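Local structure of glycosyl hydrolase family 2, TIM barrel domain protein (Parabacteroides merdae ATCC 43184, 6DXU) at residues P250-K254 against L267-K271. The protein is a gut bacterial beta-glucuronidase of glycoside hydrolase family 2, which probably cleaves glucuronic acid from glucuronide conjugates by hydrolysis. Numbering follows the deposited sequence.
Sequences PVFSK and LAKMK. With BCN (bicine), chain M.
Met270 lays its side chain over one face of the Phe252 ring. Followed outward, CB of Met270 sits 4.3 Å from the centroid of the Phe252 ring in a CH-pi contact, with C1 of a bound bicine on it as well. Beyond CG, SD of Met270 makes a Met-aromatic contact, 3.8 Å from the Phe252 centroid but shifted off centre, so that its nearest ring atom is CG of Phe252. The chain then bends at chi3 (-117°), which turns CE toward CB of Phe252 and within touch of Val251 CG2 and bicine C3. Phe252 meets this thioether with CG anti to the backbone N, its far rim reaching Ala268, where CE2 of Phe252 lies 4.1 Å from Ala268 CB.

The two segments are edge strands of the facing antiparallel sheets in the beta-sandwich domain of the family 2 fold, and they run roughly antiparallel, at 148°, with no backbone pairing between them. Each carries a classic beta bulge against its own sheet neighbour: Val251 and Phe252 opposite Val243, Leu267 and Ala268 opposite Val224.

At one end of this seam Lys254 reaches across to the other strand. Lys254 NZ donates to Leu267 O at 3.0 Å, tilted somewhat from the carbonyl plane, and also to a water that accepts from Lys269 N. At the other end bicine bridges the strands: its carboxylate O22 receives Lys271 N in a nearly straight bond (167°), its N1 donates to Lys271 O, and its O6 reaches Val251 O weakly. Were Phe252 an alanine, the Met270 sulfur and the Ala268 methyl would probably lose the ring they rest against, and the thioether would be more free to turn. Bicine C5 lies 3.4 Å from CD1 of Phe252, in the plane of the ring at its edge.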
loop_
_atom_site.group_PDB
_atom_site.type_symbol
_atom_site.label_atom_id
_atom_site.label_comp_id
_atom_site.label_asym_id
_atom_site.label_seq_id
_atom_site.Cartn_x
_atom_site.Cartn_y
_atom_site.Cartn_z
ATOM N N PRO D 250 53.517 14.841 -13.390
ATOM C CA PRO D 250 53.154 13.517 -12.856
ATOM C C PRO D 250 54.130 13.088 -11.771
ATOM O O PRO D 250 55.349 13.193 -11.931
ATOM C CB PRO D 250 53.237 12.604 -14.087
ATOM C CG PRO D 250 54.153 13.320 -15.026
ATOM C CD PRO D 250 53.917 14.783 -14.808
ATOM N N VAL D 251 53.585 12.606 -10.659
ATOM C CA VAL D 251 54.396 12.053 -9.578
ATOM C C VAL D 251 54.143 10.575 -9.344
ATOM O O VAL D 251 54.902 9.945 -8.589
ATOM C CB VAL D 251 54.184 12.830 -8.262
ATOM C CG1 VAL D 251 54.411 14.311 -8.495
ATOM C CG2 VAL D 251 52.791 12.581 -7.728
ATOM N N PHE D 252 53.115 9.998 -9.961
ATOM C CA PHE D 252 52.773 8.600 -9.755
ATOM C C PHE D 252 51.921 8.153 -10.927
ATOM O O PHE D 252 51.044 8.892 -11.384
ATOM C CB PHE D 252 52.036 8.405 -8.425
ATOM C CG PHE D 252 51.517 7.013 -8.199
ATOM C CD1 PHE D 252 52.263 6.088 -7.487
ATOM C CD2 PHE D 252 50.270 6.631 -8.683
ATOM C CE1 PHE D 252 51.792 4.804 -7.268
ATOM C CE2 PHE D 252 49.788 5.345 -8.467
ATOM C CZ PHE D 252 50.550 4.430 -7.759
ATOM N N SER D 253 52.182 6.945 -11.405
ATOM C CA SER D 253 51.341 6.359 -12.434
ATOM C C SER D 253 51.442 4.846 -12.332
ATOM O O SER D 253 52.539 4.294 -12.190
ATOM C CB SER D 253 51.754 6.842 -13.826
ATOM O OG SER D 253 50.723 6.612 -14.771
ATOM N N LYS D 254 50.291 4.183 -12.387
ATOM C CA LYS D 254 50.245 2.735 -12.308
ATOM C C LYS D 254 49.046 2.279 -13.119
ATOM O O LYS D 254 47.984 2.906 -13.075
ATOM C CB LYS D 254 50.141 2.242 -10.859
ATOM C CG LYS D 254 49.886 0.741 -10.751
ATOM C CD LYS D 254 49.858 0.223 -9.311
ATOM C CE LYS D 254 48.655 0.746 -8.537
ATOM N NZ LYS D 254 48.222 -0.216 -7.479
ATOM N N LEU D 267 42.289 1.012 -5.935
ATOM C CA LEU D 267 43.103 1.111 -7.137
ATOM C C LEU D 267 44.561 1.401 -6.843
ATOM O O LEU D 267 45.434 0.949 -7.592
ATOM C CB LEU D 267 42.569 2.210 -8.061
ATOM C CG LEU D 267 41.127 2.060 -8.564
ATOM C CD1 LEU D 267 40.791 3.198 -9.485
ATOM C CD2 LEU D 267 40.935 0.734 -9.288
ATOM N N ALA D 268 44.848 2.139 -5.775
ATOM C CA ALA D 268 46.222 2.540 -5.526
ATOM C C ALA D 268 46.369 2.973 -4.078
ATOM O O ALA D 268 45.432 3.495 -3.462
ATOM C CB ALA D 268 46.655 3.669 -6.471
ATOM N N LYS D 269 47.556 2.731 -3.540
ATOM C CA LYS D 269 47.942 3.259 -2.243
ATOM C C LYS D 269 49.353 3.770 -2.425
ATOM O O LYS D 269 50.212 3.031 -2.915
ATOM C CB LYS D 269 47.886 2.192 -1.146
ATOM C CG LYS D 269 48.382 2.670 0.212
ATOM N N MET D 270 49.587 5.028 -2.071
ATOM C CA MET D 270 50.878 5.610 -2.386
ATOM C C MET D 270 51.286 6.589 -1.303
ATOM O O MET D 270 50.451 7.163 -0.594
ATOM C CB MET D 270 50.879 6.324 -3.723
ATOM C CG MET D 270 50.153 7.615 -3.682
ATOM S SD MET D 270 49.935 8.152 -5.345
ATOM C CE MET D 270 50.886 9.670 -5.347
ATOM N N LYS D 271 52.593 6.747 -1.177
ATOM C CA LYS D 271 53.212 7.653 -0.227
ATOM C C LYS D 271 53.966 8.741 -0.975
ATOM O O LYS D 271 54.791 8.441 -1.842
ATOM C CB LYS D 271 54.150 6.875 0.682
ATOM C CG LYS D 271 54.697 7.694 1.775
HETATM N N1 BCN M . 55.234 7.686 -4.954
HETATM C C1 BCN M . 54.283 6.811 -4.292
HETATM C C2 BCN M . 54.817 5.420 -3.946
HETATM O O21 BCN M . 55.904 5.009 -4.426
HETATM O O22 BCN M . 54.145 4.684 -3.167
HETATM C C3 BCN M . 54.695 9.044 -4.864
HETATM C C4 BCN M . 55.761 10.105 -5.168
HETATM O O4 BCN M . 56.618 10.251 -4.066
HETATM C C5 BCN M . 55.235 7.323 -6.364
HETATM C C6 BCN M . 56.653 7.164 -6.905
HETATM O O6 BCN M . 56.575 7.140 -8.307
HETATM O O HOH W 1 49.160 0.814 -5.110
#